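Local coordinates for GDSL-like Lipase/Acylhydrolase family protein (Neisseria meningitidis, PDB 4K7J) that removes O-acetyl groups from peptidoglycan, probably by way of the catalytic triad common to SGNH (GDSL-like) esterases, at residues Asp261-Trp266 and Gln312-Arg317; Asn255-Ala260 and Thr306-Met311. All blocks are in the same frame, centred on the assembly; numbering follows the deposited sequence.

Contacts 1 and 2 are two neighbouring parts of one helix pair. Both join helix 259-276 to helix 305-318, and their centres lie about 9 Å apart. Contact 2 holds the start of helix 259-276 and the loop before it. Contact 1 lies further along both helices and is more buried. Met-311 SD of contact 2 sits 3.5 Å from Glu-263 N of contact 1. Arg-314 NH2 of contact 1 comes within 3.7 Å of Ile-259 CG2 of contact 2. A bound EPE, probably from the crystallisation liquor, lies beside contact 2. The side chain of Glu-307 is about 4 Å from this EPE. The side chain of Arg-314 is about 10 Å from it.

Contact 1 of 2, residues Asp261-Trp266 and Gln312-Arg317; sequences DTEQKW and QRRVAR
Glu-263 and Arg-314 form a side-on salt bridge between helix 259-276 and helix 305-318. Arg-314 NH2 donates to Glu-263 OE1 at 2.9 Å. Arg-314 NE donates to Glu-263 OE2 at 3.1 Å. Each oxygen is met on its syn side. NE also makes a weak third bond, Arg-314 NE to Glu-263 OE1 at 3.1 Å. Both acceptors therefore have a partner, and OE1 has two. The oxygens lie close to the guanidinium plane, but both donors stand somewhat out of the carboxylate plane. Glu-263 reaches across with an extended chain. Arg-314 bends at chi3 (-63°), which places NE beside the carboxylate, and the two side chains cross at about a right angle.

Beside the salt bridge, Val-315 and Trp-266 make the apolar part. Val-315 CG2 packs on Trp-266 CB at 3.7 Å, and CG1 lies at the edge of the indole, near its plane. Val-315 CG2 is also 4.2 Å from Glu-263 CG.

Gln-312 completes the buried end. Gln-312 NE2 is 3.5 Å from Trp-266 CH2, and the amide plane stands 88° from the ring plane. The amide has polar partners of its own: OE1 accepts from Ala-287 N, and NE2 donates to Tyr-247 O. It thus ties helix 305-318 to backbone just past strands 242-246 and 281-286, with both ends of the buried amide satisfied.

The helix segments run roughly parallel, crossing at -35° with axes 9.8 Å apart. Each belongs to a beta-alpha-beta crossover between adjacent parallel strands, 242-246 to 281-286 and 281-286 to 322-325. Such side-by-side helices covering a mostly parallel sheet are typical of the alpha/beta fold of SGNH hydrolases.

Contact 2 of 2, residues Asn255-Ala260 and Thr306-Met311; sequences NNIDIA and TEVQQM
Ile-259 is the bump that fills a hollow on helix 305-318 lined by Glu-307, Val-308 and Met-311. It lies in the first turn of helix 259-276, directly after the N-cap residue Asp-258, whose OD1 accepts from Asp-261 N. The contact thus packs a helix start, within a beta-alpha-beta crossover of the alpha/beta fold, against the neighbouring crossover helix.

Each branch of Ile-259 has its own place. Ile-259 CG1 stands beside the backbone N (chi1 -65°) and meets Glu-307 CB at 4.0 Å. Ile-259 CD1 goes on to touch Val-308 CG2, also at 4.0 Å, while keeping contact with Glu-307 CB. The other branch, Ile-259 CG2, lies against Met-311 CB at 4.1 Å. The isoleucine crosses Glu-307 and Val-308 at about a right angle and Met-311 obliquely. No hydrogen bond joins the two segments.

Glu-307 lends its aliphatic part to one wall. Its carboxylate turns to Arg-304, which forms a salt bridge with OE1. Arg-304 NH1 also donates to the carbonyl oxygens of Asn-255 and Ile-257, so this one arginine links the loop before the helix to Glu-307. Next to that glutamate along the chain, Thr-306 OG1 is hydrogen-bonded to a sulfonate oxygen of the bound EPE.

Ile-257, from the loop, makes a slighter contact. Ile-257 CD1 approaches the same methyl that Ile-259 touches, lying 4.4 Å from Val-308 CG2.

Contact 1 of 2, residues Asp261-Trp266 and Gln312-Arg317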
ATOM      1  N   ASP A 261     -17.642   5.664 -16.660  1.00 22.43           N
ATOM      2  CA  ASP A 261     -17.338   6.679 -15.657  1.00 31.02           C
ATOM      3  C   ASP A 261     -16.145   6.259 -14.799  1.00 26.50           C
ATOM      4  O   ASP A 261     -15.235   7.055 -14.553  1.00 26.24           O
ATOM      5  CB  ASP A 261     -18.533   6.972 -14.752  1.00 29.26           C
ATOM      6  CG  ASP A 261     -18.285   8.180 -13.856  1.00 37.78           C
ATOM      7  OD1 ASP A 261     -17.958   9.250 -14.407  1.00 39.21           O
ATOM      8  OD2 ASP A 261     -18.378   8.058 -12.616  1.00 37.60           O
ATOM      9  N   THR A 262     -16.154   5.001 -14.362  1.00 19.18           N
ATOM     10  CA  THR A 262     -15.092   4.473 -13.513  1.00 21.93           C
ATOM     11  C   THR A 262     -13.745   4.586 -14.221  1.00 20.21           C
ATOM     12  O   THR A 262     -12.764   5.054 -13.636  1.00 20.89           O
ATOM     13  CB  THR A 262     -15.351   3.009 -13.123  1.00 21.56           C
ATOM     14  OG1 THR A 262     -16.641   2.903 -12.506  1.00 18.96           O
ATOM     15  CG2 THR A 262     -14.270   2.513 -12.153  1.00 18.14           C
ATOM     16  N   GLU A 263     -13.719   4.185 -15.490  1.00 21.13           N
ATOM     17  CA  GLU A 263     -12.507   4.281 -16.314  1.00 20.61           C
ATOM     18  C   GLU A 263     -11.928   5.697 -16.351  1.00 17.37           C
ATOM     19  O   GLU A 263     -10.715   5.882 -16.245  1.00 21.30           O
ATOM     20  CB  GLU A 263     -12.799   3.790 -17.740  1.00 16.37           C
ATOM     21  CG  GLU A 263     -11.599   3.792 -18.689  1.00 21.39           C
ATOM     22  CD  GLU A 263     -11.807   2.872 -19.901  1.00 27.67           C
ATOM     23  OE1 GLU A 263     -12.806   2.120 -19.924  1.00 34.58           O
ATOM     24  OE2 GLU A 263     -10.973   2.898 -20.827  1.00 31.11           O
ATOM     25  N   GLN A 264     -12.791   6.698 -16.509  1.00 18.03           N
ATOM     26  CA  GLN A 264     -12.324   8.082 -16.543  1.00 24.65           C
ATOM     27  C   GLN A 264     -11.735   8.497 -15.195  1.00 25.44           C
ATOM     28  O   GLN A 264     -10.734   9.216 -15.139  1.00 16.94           O
ATOM     29  CB  GLN A 264     -13.450   9.046 -16.934  1.00 27.08           C
ATOM     30  CG  GLN A 264     -12.940  10.426 -17.345  1.00 42.85           C
ATOM     31  CD  GLN A 264     -14.056  11.386 -17.726  1.00 65.56           C
ATOM     32  OE1 GLN A 264     -15.151  11.344 -17.157  1.00 66.94           O
ATOM     33  NE2 GLN A 264     -13.783  12.258 -18.696  1.00 62.72           N
ATOM     34  N   LYS A 265     -12.354   8.039 -14.110  1.00 20.66           N
ATOM     35  CA  LYS A 265     -11.842   8.349 -12.775  1.00 20.96           C
ATOM     36  C   LYS A 265     -10.500   7.691 -12.547  1.00 18.83           C
ATOM     37  O   LYS A 265      -9.586   8.300 -11.993  1.00 19.34           O
ATOM     38  CB  LYS A 265     -12.847   7.953 -11.695  1.00 19.25           C
ATOM     39  CG  LYS A 265     -14.006   8.926 -11.626  1.00 29.77           C
ATOM     40  CD  LYS A 265     -15.014   8.565 -10.562  1.00 31.95           C
ATOM     41  CE  LYS A 265     -16.148   9.592 -10.537  1.00 39.13           C
ATOM     42  NZ  LYS A 265     -17.070   9.362  -9.384  1.00 44.96           N
ATOM     43  N   TRP A 266     -10.368   6.452 -13.007  1.00 19.77           N
ATOM     44  CA  TRP A 266      -9.100   5.739 -12.888  1.00 18.14           C
ATOM     45  C   TRP A 266      -7.998   6.462 -13.662  1.00 16.74           C
ATOM     46  O   TRP A 266      -6.909   6.693 -13.136  1.00 20.39           O
ATOM     47  CB  TRP A 266      -9.246   4.292 -13.375  1.00 15.03           C
ATOM     48  CG  TRP A 266      -9.733   3.349 -12.315  1.00 16.35           C
ATOM     49  CD1 TRP A 266     -10.930   3.394 -11.649  1.00 15.96           C
ATOM     50  CD2 TRP A 266      -9.033   2.210 -11.805  1.00 18.15           C
ATOM     51  NE1 TRP A 266     -11.005   2.352 -10.747  1.00 14.50           N
ATOM     52  CE2 TRP A 266      -9.851   1.618 -10.822  1.00 14.90           C
ATOM     53  CE3 TRP A 266      -7.778   1.645 -12.069  1.00 17.09           C
ATOM     54  CZ2 TRP A 266      -9.461   0.476 -10.114  1.00 17.10           C
ATOM     55  CZ3 TRP A 266      -7.398   0.510 -11.365  1.00 16.36           C
ATOM     56  CH2 TRP A 266      -8.236  -0.057 -10.401  1.00 16.65           C
ATOM     57  N   GLN A 312      -9.274  -2.143 -16.187  1.00 18.06           N
ATOM     58  CA  GLN A 312      -7.985  -1.944 -15.522  1.00 17.42           C
ATOM     59  C   GLN A 312      -6.823  -1.996 -16.497  1.00 20.28           C
ATOM     60  O   GLN A 312      -5.899  -1.178 -16.419  1.00 15.11           O
ATOM     61  CB  GLN A 312      -7.765  -2.977 -14.418  1.00 11.38           C
ATOM     62  CG  GLN A 312      -8.729  -2.853 -13.254  1.00 15.01           C
ATOM     63  CD  GLN A 312      -8.474  -3.893 -12.178  1.00 18.05           C
ATOM     64  OE1 GLN A 312      -8.732  -5.069 -12.376  1.00 15.86           O
ATOM     65  NE2 GLN A 312      -7.949  -3.458 -11.038  1.00 18.88           N
ATOM     66  N   ARG A 313      -6.856  -2.967 -17.405  1.00 13.09           N
ATOM     67  CA  ARG A 313      -5.806  -3.072 -18.404  1.00 16.84           C
ATOM     68  C   ARG A 313      -5.801  -1.896 -19.389  1.00 16.61           C
ATOM     69  O   ARG A 313      -4.746  -1.374 -19.714  1.00 17.71           O
ATOM     70  CB  ARG A 313      -5.861  -4.416 -19.142  1.00 20.69           C
ATOM     71  CG  ARG A 313      -4.664  -4.620 -20.036  1.00 18.37           C
ATOM     72  CD  ARG A 313      -4.887  -5.745 -21.019  1.00 24.96           C
ATOM     73  NE  ARG A 313      -4.745  -7.052 -20.393  1.00 26.36           N
ATOM     74  CZ  ARG A 313      -3.578  -7.655 -20.186  1.00 26.56           C
ATOM     75  NH1 ARG A 313      -2.448  -7.065 -20.549  1.00 25.09           N
ATOM     76  NH2 ARG A 313      -3.543  -8.846 -19.608  1.00 27.66           N
ATOM     77  N   ARG A 314      -6.972  -1.457 -19.840  1.00 18.44           N
ATOM     78  CA  ARG A 314      -7.045  -0.260 -20.690  1.00 16.09           C
ATOM     79  C   ARG A 314      -6.456   0.971 -19.994  1.00 16.99           C
ATOM     80  O   ARG A 314      -5.743   1.764 -20.608  1.00 15.64           O
ATOM     81  CB  ARG A 314      -8.490   0.051 -21.082  1.00 17.83           C
ATOM     82  CG  ARG A 314      -9.100  -0.880 -22.102  1.00 19.33           C
ATOM     83  CD  ARG A 314     -10.373  -0.265 -22.708  1.00 21.65           C
ATOM     84  NE  ARG A 314     -11.448  -0.040 -21.737  1.00 19.98           N
ATOM     85  CZ  ARG A 314     -12.253  -0.997 -21.295  1.00 19.88           C
ATOM     86  NH1 ARG A 314     -12.099  -2.239 -21.726  1.00 22.02           N
ATOM     87  NH2 ARG A 314     -13.208  -0.720 -20.425  1.00 18.83           N
ATOM     88  N   VAL A 315      -6.760   1.131 -18.709  1.00 15.75           N
ATOM     89  CA  VAL A 315      -6.210   2.254 -17.940  1.00 15.74           C
ATOM     90  C   VAL A 315      -4.687   2.195 -17.892  1.00 19.54           C
ATOM     91  O   VAL A 315      -4.004   3.213 -18.104  1.00 19.88           O
ATOM     92  CB  VAL A 315      -6.770   2.292 -16.497  1.00 16.95           C
ATOM     93  CG1 VAL A 315      -5.964   3.268 -15.632  1.00 18.20           C
ATOM     94  CG2 VAL A 315      -8.245   2.669 -16.512  1.00 17.63           C
ATOM     95  N   ALA A 316      -4.159   1.002 -17.615  1.00 15.79           N
ATOM     96  CA  ALA A 316      -2.710   0.765 -17.643  1.00 18.45           C
ATOM     97  C   ALA A 316      -2.060   1.217 -18.956  1.00 20.87           C
ATOM     98  O   ALA A 316      -1.023   1.903 -18.958  1.00 16.65           O
ATOM     99  CB  ALA A 316      -2.418  -0.709 -17.400  1.00 15.47           C
ATOM    100  N   ARG A 317      -2.664   0.824 -20.072  1.00 17.90           N
ATOM    101  CA  ARG A 317      -2.084   1.117 -21.385  1.00 17.38           C
ATOM    102  C   ARG A 317      -2.181   2.590 -21.705  1.00 18.80           C
ATOM    103  O   ARG A 317      -1.211   3.204 -22.146  1.00 26.46           O
ATOM    104  CB  ARG A 317      -2.776   0.303 -22.485  1.00 18.48           C
ATOM    105  CG  ARG A 317      -2.161   0.549 -23.857  1.00 21.98           C
ATOM    106  CD  ARG A 317      -2.697  -0.416 -24.900  1.00 20.84           C
ATOM    107  NE  ARG A 317      -2.233  -0.069 -26.243  1.00 18.65           N
ATOM    108  CZ  ARG A 317      -2.631  -0.696 -27.345  1.00 22.87           C
ATOM    109  NH1 ARG A 317      -3.471  -1.719 -27.251  1.00 20.06           N
ATOM    110  NH2 ARG A 317      -2.182  -0.312 -28.535  1.00 20.16           N
TER

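Contact 2 of 2, residues Asn255-Ala260 and Thr306-Met311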
ATOM      1  N   ASN A 255     -22.946  -4.555  -9.008  1.00 25.98           N
ATOM      2  CA  ASN A 255     -23.672  -4.922 -10.221  1.00 30.99           C
ATOM      3  C   ASN A 255     -24.005  -3.700 -11.099  1.00 23.34           C
ATOM      4  O   ASN A 255     -24.168  -3.816 -12.306  1.00 27.78           O
ATOM      5  CB  ASN A 255     -24.959  -5.695  -9.881  1.00 31.48           C
ATOM      6  CG  ASN A 255     -24.692  -7.076  -9.272  1.00 40.29           C
ATOM      7  OD1 ASN A 255     -23.618  -7.668  -9.440  1.00 36.14           O
ATOM      8  ND2 ASN A 255     -25.692  -7.603  -8.573  1.00 45.83           N
ATOM      9  N   ASN A 256     -24.079  -2.524 -10.491  1.00 30.66           N
ATOM     10  CA  ASN A 256     -24.511  -1.342 -11.223  1.00 31.43           C
ATOM     11  C   ASN A 256     -23.387  -0.356 -11.541  1.00 29.03           C
ATOM     12  O   ASN A 256     -23.642   0.794 -11.877  1.00 27.89           O
ATOM     13  CB  ASN A 256     -25.657  -0.653 -10.476  1.00 36.31           C
ATOM     14  CG  ASN A 256     -26.753  -1.633 -10.059  1.00 37.73           C
ATOM     15  OD1 ASN A 256     -27.215  -1.630  -8.913  1.00 43.21           O
ATOM     16  ND2 ASN A 256     -27.162  -2.484 -10.988  1.00 35.21           N
ATOM     17  N   ILE A 257     -22.144  -0.816 -11.455  1.00 21.34           N
ATOM     18  CA  ILE A 257     -21.000   0.041 -11.737  1.00 22.75           C
ATOM     19  C   ILE A 257     -21.046   0.590 -13.176  1.00 23.96           C
ATOM     20  O   ILE A 257     -21.472  -0.090 -14.109  1.00 23.47           O
ATOM     21  CB  ILE A 257     -19.665  -0.702 -11.467  1.00 18.35           C
ATOM     22  CG1 ILE A 257     -18.486   0.276 -11.442  1.00 24.16           C
ATOM     23  CG2 ILE A 257     -19.463  -1.815 -12.476  1.00 19.58           C
ATOM     24  CD1 ILE A 257     -17.195  -0.332 -10.921  1.00 20.59           C
ATOM     25  N   ASP A 258     -20.628   1.837 -13.335  1.00 22.84           N
ATOM     26  CA  ASP A 258     -20.570   2.477 -14.641  1.00 25.61           C
ATOM     27  C   ASP A 258     -19.124   2.428 -15.106  1.00 22.18           C
ATOM     28  O   ASP A 258     -18.298   3.229 -14.649  1.00 22.68           O
ATOM     29  CB  ASP A 258     -21.032   3.935 -14.508  1.00 28.92           C
ATOM     30  CG  ASP A 258     -21.136   4.656 -15.849  1.00 33.34           C
ATOM     31  OD1 ASP A 258     -20.272   4.459 -16.729  1.00 31.34           O
ATOM     32  OD2 ASP A 258     -22.086   5.449 -16.012  1.00 45.48           O
ATOM     33  N   ILE A 259     -18.819   1.487 -15.997  1.00 22.87           N
ATOM     34  CA  ILE A 259     -17.437   1.251 -16.414  1.00 22.93           C
ATOM     35  C   ILE A 259     -16.843   2.489 -17.079  1.00 24.35           C
ATOM     36  O   ILE A 259     -15.711   2.868 -16.803  1.00 21.56           O
ATOM     37  CB  ILE A 259     -17.312   0.020 -17.350  1.00 25.41           C
ATOM     38  CG1 ILE A 259     -17.686  -1.269 -16.610  1.00 24.70           C
ATOM     39  CG2 ILE A 259     -15.904  -0.102 -17.908  1.00 25.83           C
ATOM     40  CD1 ILE A 259     -16.756  -1.608 -15.437  1.00 25.62           C
ATOM     41  N   ALA A 260     -17.615   3.137 -17.943  1.00 23.44           N
ATOM     42  CA  ALA A 260     -17.125   4.324 -18.631  1.00 29.00           C
ATOM     43  C   ALA A 260     -16.775   5.434 -17.639  1.00 24.22           C
ATOM     44  O   ALA A 260     -15.727   6.068 -17.750  1.00 20.96           O
ATOM     45  CB  ALA A 260     -18.154   4.822 -19.657  1.00 32.96           C
ATOM     46  N   THR A 306     -15.412  -9.328 -15.264  1.00 16.25           N
ATOM     47  CA  THR A 306     -14.666  -9.296 -16.522  1.00 17.06           C
ATOM     48  C   THR A 306     -14.523  -7.868 -17.034  1.00 13.73           C
ATOM     49  O   THR A 306     -13.434  -7.449 -17.418  1.00 20.40           O
ATOM     50  CB  THR A 306     -15.322 -10.225 -17.589  1.00 17.66           C
ATOM     51  OG1 THR A 306     -15.185 -11.587 -17.171  1.00 18.51           O
ATOM     52  CG2 THR A 306     -14.670 -10.056 -18.973  1.00 17.90           C
ATOM     53  N   GLU A 307     -15.605  -7.100 -16.997  1.00 19.40           N
ATOM     54  CA  GLU A 307     -15.545  -5.719 -17.474  1.00 18.31           C
ATOM     55  C   GLU A 307     -14.590  -4.857 -16.644  1.00 18.80           C
ATOM     56  O   GLU A 307     -13.865  -4.006 -17.185  1.00 16.69           O
ATOM     57  CB  GLU A 307     -16.933  -5.096 -17.471  1.00 22.87           C
ATOM     58  CG  GLU A 307     -17.907  -5.746 -18.430  1.00 21.20           C
ATOM     59  CD  GLU A 307     -19.324  -5.488 -18.004  1.00 23.10           C
ATOM     60  OE1 GLU A 307     -19.820  -4.366 -18.246  1.00 27.84           O
ATOM     61  OE2 GLU A 307     -19.919  -6.399 -17.390  1.00 20.23           O
ATOM     62  N   VAL A 308     -14.586  -5.084 -15.330  1.00 18.93           N
ATOM     63  CA  VAL A 308     -13.670  -4.372 -14.442  1.00 14.56           C
ATOM     64  C   VAL A 308     -12.208  -4.707 -14.742  1.00 14.76           C
ATOM     65  O   VAL A 308     -11.384  -3.808 -14.872  1.00 17.78           O
ATOM     66  CB  VAL A 308     -13.993  -4.637 -12.956  1.00 17.92           C
ATOM     67  CG1 VAL A 308     -12.856  -4.131 -12.037  1.00 17.70           C
ATOM     68  CG2 VAL A 308     -15.311  -3.994 -12.588  1.00 12.64           C
ATOM     69  N   GLN A 309     -11.885  -5.996 -14.854  1.00 13.53           N
ATOM     70  CA  GLN A 309     -10.519  -6.412 -15.172  1.00 11.13           C
ATOM     71  C   GLN A 309     -10.036  -5.828 -16.507  1.00 14.89           C
ATOM     72  O   GLN A 309      -8.863  -5.468 -16.662  1.00 15.98           O
ATOM     73  CB  GLN A 309     -10.411  -7.941 -15.214  1.00 14.11           C
ATOM     74  CG  GLN A 309     -10.572  -8.630 -13.861  1.00 14.14           C
ATOM     75  CD  GLN A 309     -10.772 -10.121 -14.003  1.00 17.89           C
ATOM     76  OE1 GLN A 309     -11.446 -10.585 -14.926  1.00 18.94           O
ATOM     77  NE2 GLN A 309     -10.156 -10.887 -13.111  1.00 15.61           N
ATOM     78  N   GLN A 310     -10.947  -5.731 -17.467  1.00 13.79           N
ATOM     79  CA  GLN A 310     -10.588  -5.211 -18.790  1.00 19.90           C
ATOM     80  C   GLN A 310     -10.378  -3.708 -18.738  1.00 16.93           C
ATOM     81  O   GLN A 310      -9.484  -3.173 -19.393  1.00 16.97           O
ATOM     82  CB  GLN A 310     -11.653  -5.569 -19.830  1.00 21.76           C
ATOM     83  CG  GLN A 310     -11.643  -7.034 -20.193  1.00 15.57           C
ATOM     84  CD  GLN A 310     -12.619  -7.373 -21.300  1.00 25.78           C
ATOM     85  OE1 GLN A 310     -13.324  -6.505 -21.825  1.00 22.97           O
ATOM     86  NE2 GLN A 310     -12.666  -8.648 -21.659  1.00 14.63           N
ATOM     87  N   MET A 311     -11.211  -3.029 -17.960  1.00 17.07           N
ATOM     88  CA  MET A 311     -11.044  -1.605 -17.759  1.00 20.63           C
ATOM     89  C   MET A 311      -9.667  -1.335 -17.173  1.00 18.39           C
ATOM     90  O   MET A 311      -8.968  -0.420 -17.617  1.00 19.83           O
ATOM     91  CB  MET A 311     -12.115  -1.050 -16.822  1.00 17.45           C
ATOM     92  CG  MET A 311     -11.852   0.402 -16.453  1.00 23.59           C
ATOM     93  SD  MET A 311     -12.713   0.856 -14.955  1.00 31.36           S
ATOM     94  CE  MET A 311     -11.675   0.017 -13.758  1.00 23.20           C
TER